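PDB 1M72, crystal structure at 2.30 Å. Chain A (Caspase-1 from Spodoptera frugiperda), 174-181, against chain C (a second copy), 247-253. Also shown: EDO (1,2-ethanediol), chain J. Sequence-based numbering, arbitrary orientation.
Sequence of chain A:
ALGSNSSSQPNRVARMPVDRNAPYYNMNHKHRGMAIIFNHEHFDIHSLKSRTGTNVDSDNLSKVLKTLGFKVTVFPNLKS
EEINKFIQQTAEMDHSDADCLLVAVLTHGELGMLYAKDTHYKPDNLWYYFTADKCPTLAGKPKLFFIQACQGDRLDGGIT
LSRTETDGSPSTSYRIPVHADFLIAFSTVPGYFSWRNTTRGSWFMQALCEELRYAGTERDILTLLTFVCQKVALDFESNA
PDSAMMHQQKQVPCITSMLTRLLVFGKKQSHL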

ATOM      1  N   TYR A 174     -21.228  12.770   9.688  1.00 38.12           N
ATOM      2  CA  TYR A 174     -20.912  11.607   8.824  1.00 34.68           C
ATOM      3  C   TYR A 174     -20.002  10.550   9.465  1.00 33.21           C
ATOM      4  O   TYR A 174     -19.124  10.863  10.278  1.00 33.65           O
ATOM      5  N   ARG A 175     -20.261   9.290   9.120  1.00 30.50           N
ATOM      6  CA  ARG A 175     -19.489   8.172   9.660  1.00 31.27           C
ATOM      7  C   ARG A 175     -18.369   7.630   8.781  1.00 28.80           C
ATOM      8  O   ARG A 175     -18.553   7.449   7.578  1.00 28.11           O
ATOM      9  N   ILE A 176     -17.222   7.369   9.415  1.00 25.83           N
ATOM     10  CA  ILE A 176     -16.033   6.810   8.756  1.00 26.28           C
ATOM     11  C   ILE A 176     -15.512   5.528   9.406  1.00 25.64           C
ATOM     12  O   ILE A 176     -15.750   5.283  10.591  1.00 29.24           O
ATOM     13  N   PRO A 177     -14.788   4.696   8.636  1.00 24.81           N
ATOM     14  CA  PRO A 177     -14.252   3.448   9.213  1.00 25.51           C
ATOM     15  C   PRO A 177     -13.133   3.874  10.195  1.00 23.38           C
ATOM     16  O   PRO A 177     -12.407   4.840   9.921  1.00 21.91           O
ATOM     17  N   VAL A 178     -13.001   3.195  11.336  1.00 22.48           N
ATOM     18  CA  VAL A 178     -11.962   3.602  12.283  1.00 20.95           C
ATOM     19  C   VAL A 178     -10.557   3.243  11.800  1.00 22.02           C
ATOM     20  O   VAL A 178      -9.591   3.734  12.338  1.00 21.95           O
ATOM     21  N   HIS A 179     -10.438   2.400  10.769  1.00 23.14           N
ATOM     22  CA  HIS A 179      -9.109   2.046  10.230  1.00 22.34           C
ATOM     23  C   HIS A 179      -8.748   2.903   9.024  1.00 22.97           C
ATOM     24  O   HIS A 179      -7.726   2.654   8.387  1.00 22.37           O
ATOM     25  N   ALA A 180      -9.568   3.902   8.702  1.00 19.68           N
ATOM     26  CA  ALA A 180      -9.249   4.739   7.552  1.00 20.20           C
ATOM     27  C   ALA A 180      -8.246   5.811   7.889  1.00 19.49           C
ATOM     28  O   ALA A 180      -8.048   6.138   9.048  1.00 17.60           O
ATOM     29  N   ASP A 181      -7.606   6.337   6.849  1.00 20.03           N
ATOM     30  CA  ASP A 181      -6.668   7.434   6.978  1.00 20.18           C
ATOM     31  C   ASP A 181      -5.292   7.164   7.547  1.00 20.84           C
ATOM     32  O   ASP A 181      -4.691   8.032   8.202  1.00 18.70           O
TER
ATOM     33  N   HIS C 247     -24.128  -5.484  11.989  1.00 28.52           N
ATOM     34  CA  HIS C 247     -24.898  -4.347  11.574  1.00 30.13           C
ATOM     35  C   HIS C 247     -24.229  -2.973  11.701  1.00 28.25           C
ATOM     36  O   HIS C 247     -23.572  -2.695  12.679  1.00 26.39           O
ATOM     37  N   GLN C 248     -24.439  -2.124  10.692  1.00 27.97           N
ATOM     38  CA  GLN C 248     -23.886  -0.773  10.630  1.00 29.19           C
ATOM     39  C   GLN C 248     -22.382  -0.773  10.664  1.00 28.03           C
ATOM     40  O   GLN C 248     -21.778   0.075  11.305  1.00 24.98           O
ATOM     41  N   GLN C 249     -21.772  -1.730   9.980  1.00 26.71           N
ATOM     42  CA  GLN C 249     -20.321  -1.795   9.968  1.00 31.31           C
ATOM     43  C   GLN C 249     -19.778  -1.017   8.763  1.00 30.75           C
ATOM     44  O   GLN C 249     -20.502  -0.766   7.786  1.00 34.46           O
ATOM     45  N   LYS C 250     -18.515  -0.622   8.874  1.00 29.26           N
ATOM     46  CA  LYS C 250     -17.800   0.184   7.882  1.00 26.04           C
ATOM     47  C   LYS C 250     -16.635  -0.585   7.288  1.00 26.28           C
ATOM     48  O   LYS C 250     -16.264  -1.678   7.772  1.00 26.70           O
ATOM     49  N   GLN C 251     -16.035   0.006   6.266  1.00 24.83           N
ATOM     50  CA  GLN C 251     -14.938  -0.633   5.552  1.00 20.85           C
ATOM     51  C   GLN C 251     -14.130   0.363   4.774  1.00 21.21           C
ATOM     52  O   GLN C 251     -14.685   1.341   4.238  1.00 19.82           O
ATOM     53  N   VAL C 252     -12.816   0.139   4.754  1.00 21.00           N
ATOM     54  CA  VAL C 252     -11.913   0.946   3.947  1.00 20.41           C
ATOM     55  C   VAL C 252     -10.948   0.001   3.202  1.00 21.39           C
ATOM     56  O   VAL C 252     -10.481  -0.987   3.756  1.00 20.32           O
ATOM     57  N   PRO C 253     -10.665   0.286   1.913  1.00 22.54           N
ATOM     58  CA  PRO C 253      -9.747  -0.561   1.119  1.00 22.09           C
ATOM     59  C   PRO C 253      -8.301  -0.351   1.596  1.00 21.88           C
ATOM     60  O   PRO C 253      -8.013   0.580   2.372  1.00 17.69           O
TER

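Packing of caspase-1 chain A 174-181 against chain C 247-253, which buries 381 Å² with both sides summed. Chain A enters as a short strand and passes into a type I turn from Pro A177 to Ala A180, closed by Ala A180 N to Pro A177 O at 3.2 Å; chain C has no regular helix or strand, though it is extended from Gln C249 onward. Side chains alternate along both backbones: Arg A175 and Pro A177 point toward chain C while Ile A176 points away, and Lys C250 and Val C252 point toward chain A while Gln C249 and Gln C251 point away.

Lys C250 gives up the most surface. Its CB lies 3.8 Å from CB of Pro A177, and chi1 to chi3 are all m (-56°, -69°, -81°) before chi4 turns t. The resulting curl folds the chain back along the strand, CE passing 3.8 Å from C of Ile A176, and brings NZ to O of Arg A175 in a weak hydrogen bond of 3.2 Å. Arg A175 runs m, t, p, with chi4 at 67°. The bend at chi3 accompanies a guanidinium whose edge faces O of Gln C248, to which NH2 makes a weak hydrogen bond (3.3 Å, 126° at the hydrogen); NH2 also lies 4.0 Å from CG of Lys C250.

Farther along, apolar side chains meet each other and two backbone carbonyls. Pro A177, puckered C-gamma exo, places CG 3.3 Å from O of Gln C251 and 4.0 Å from CB of Val C252. Val C252, chi1 p, sets CG2 4.0 Å from CB of Ala A180 and CG1 3.8 Å from O of His A179.

A 1,2-ethanediol, probably from the crystallisation liquor, occupies space beside the His A179 ring (chi1 m), its O2 3.2 Å from CD2. Its O1 donates to O of Val C252 (2.8 Å) and weakly accepts from N of Val C252 (3.3 Å).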

ATOM      1  CB  TYR A 174     -20.390  12.031   7.423  1.00 32.06           C
ATOM      2  CG  TYR A 174     -19.009  12.633   7.380  1.00 30.93           C
ATOM      3  CD1 TYR A 174     -17.880  11.832   7.190  1.00 26.59           C
ATOM      4  CD2 TYR A 174     -18.820  14.012   7.549  1.00 28.02           C
ATOM      5  CE1 TYR A 174     -16.596  12.401   7.177  1.00 26.43           C
ATOM      6  CE2 TYR A 174     -17.563  14.579   7.532  1.00 25.09           C
ATOM      7  CZ  TYR A 174     -16.452  13.772   7.349  1.00 26.73           C
ATOM      8  OH  TYR A 174     -15.203  14.344   7.359  1.00 25.77           O
ATOM      9  CB  ARG A 175     -20.424   7.025  10.045  1.00 31.31           C
ATOM     10  CG  ARG A 175     -21.184   7.342  11.315  1.00 35.12           C
ATOM     11  CD  ARG A 175     -22.311   6.402  11.579  1.00 35.87           C
ATOM     12  NE  ARG A 175     -21.891   5.012  11.547  1.00 42.35           N
ATOM     13  CZ  ARG A 175     -21.079   4.413  12.416  1.00 42.70           C
ATOM     14  NH1 ARG A 175     -20.545   5.069  13.459  1.00 43.72           N
ATOM     15  NH2 ARG A 175     -20.810   3.132  12.216  1.00 42.19           N
ATOM     16  CB  ILE A 176     -14.862   7.809   8.736  1.00 22.53           C
ATOM     17  CG1 ILE A 176     -14.261   7.959  10.140  1.00 17.57           C
ATOM     18  CG2 ILE A 176     -15.350   9.138   8.212  1.00 22.73           C
ATOM     19  CD1 ILE A 176     -12.969   8.809  10.146  1.00 17.99           C
ATOM     20  CB  PRO A 177     -13.702   2.672   7.983  1.00 23.61           C
ATOM     21  CG  PRO A 177     -14.339   3.372   6.786  1.00 24.11           C
ATOM     22  CD  PRO A 177     -14.467   4.812   7.204  1.00 21.88           C
ATOM     23  CB  VAL A 178     -12.226   3.031  13.709  1.00 25.09           C
ATOM     24  CG1 VAL A 178     -13.723   3.306  14.092  1.00 19.54           C
ATOM     25  CG2 VAL A 178     -11.825   1.512  13.805  1.00 19.29           C
ATOM     26  CB  HIS A 179      -9.053   0.574   9.808  1.00 26.61           C
ATOM     27  CG  HIS A 179      -9.040  -0.368  10.961  1.00 31.22           C
ATOM     28  ND1 HIS A 179      -7.902  -0.618  11.700  1.00 36.76           N
ATOM     29  CD2 HIS A 179     -10.035  -1.086  11.540  1.00 33.63           C
ATOM     30  CE1 HIS A 179      -8.200  -1.451  12.685  1.00 35.41           C
ATOM     31  NE2 HIS A 179      -9.485  -1.751  12.610  1.00 33.46           N
ATOM     32  CB  ALA A 180     -10.512   5.396   6.989  1.00 19.84           C
ATOM     33  CB  ASP A 181      -7.321   8.586   7.737  1.00 19.14           C
ATOM     34  CG  ASP A 181      -8.642   8.985   7.125  1.00 18.37           C
ATOM     35  OD1 ASP A 181      -8.675   9.100   5.889  1.00 19.33           O
ATOM     36  OD2 ASP A 181      -9.644   9.173   7.865  1.00 18.01           O
TER
ATOM     37  CB  HIS C 247     -26.232  -4.382  12.331  1.00 30.62           C
ATOM     38  CG  HIS C 247     -27.248  -3.429  11.794  1.00 36.12           C
ATOM     39  ND1 HIS C 247     -27.668  -3.456  10.480  1.00 33.06           N
ATOM     40  CD2 HIS C 247     -27.901  -2.396  12.385  1.00 35.88           C
ATOM     41  CE1 HIS C 247     -28.536  -2.479  10.289  1.00 38.37           C
ATOM     42  NE2 HIS C 247     -28.694  -1.822  11.428  1.00 35.56           N
ATOM     43  CB  GLN C 248     -24.406   0.077  11.797  1.00 34.38           C
ATOM     44  CG  GLN C 248     -25.942   0.139  11.867  1.00 38.83           C
ATOM     45  CD  GLN C 248     -26.426   1.056  12.969  1.00 43.40           C
ATOM     46  OE1 GLN C 248     -27.492   0.846  13.524  1.00 45.43           O
ATOM     47  NE2 GLN C 248     -25.634   2.085  13.293  1.00 47.08           N
ATOM     48  CB  GLN C 249     -19.865  -3.257   9.979  1.00 27.40           C
ATOM     49  CG  GLN C 249     -20.470  -4.041  11.159  1.00 26.47           C
ATOM     50  CD  GLN C 249     -19.939  -3.549  12.489  1.00 27.28           C
ATOM     51  OE1 GLN C 249     -18.748  -3.652  12.744  1.00 26.49           O
ATOM     52  NE2 GLN C 249     -20.816  -2.990  13.333  1.00 26.33           N
ATOM     53  CB  LYS C 250     -17.261   1.431   8.555  1.00 25.58           C
ATOM     54  CG  LYS C 250     -18.346   2.239   9.235  1.00 27.85           C
ATOM     55  CD  LYS C 250     -19.265   2.870   8.203  1.00 26.58           C
ATOM     56  CE  LYS C 250     -18.619   4.155   7.634  1.00 24.99           C
ATOM     57  NZ  LYS C 250     -19.339   4.572   6.416  1.00 23.02           N
ATOM     58  CB  GLN C 251     -15.511  -1.652   4.567  1.00 18.33           C
ATOM     59  CG  GLN C 251     -14.489  -2.344   3.681  1.00 17.98           C
ATOM     60  CD  GLN C 251     -15.129  -3.310   2.692  1.00 18.13           C
ATOM     61  OE1 GLN C 251     -16.134  -3.957   3.003  1.00 20.79           O
ATOM     62  NE2 GLN C 251     -14.542  -3.424   1.489  1.00 18.07           N
ATOM     63  CB  VAL C 252     -11.120   2.019   4.768  1.00 21.95           C
ATOM     64  CG1 VAL C 252     -10.070   1.364   5.742  1.00 21.05           C
ATOM     65  CG2 VAL C 252     -10.412   2.965   3.790  1.00 17.23           C
ATOM     66  CB  PRO C 253      -9.926  -0.057  -0.327  1.00 19.61           C
ATOM     67  CG  PRO C 253     -11.254   0.738  -0.292  1.00 22.41           C
ATOM     68  CD  PRO C 253     -11.237   1.377   1.093  1.00 20.87           C
TER
HETATM   69  C1  EDO J 507     -12.406  -2.509   6.886  1.00 36.95           C
HETATM   70  O1  EDO J 507     -11.290  -2.541   5.971  1.00 35.84           O
HETATM   71  C2  EDO J 507     -12.258  -1.307   7.760  1.00 35.26           C
HETATM   72  O2  EDO J 507     -11.188  -1.551   8.636  1.00 37.74           O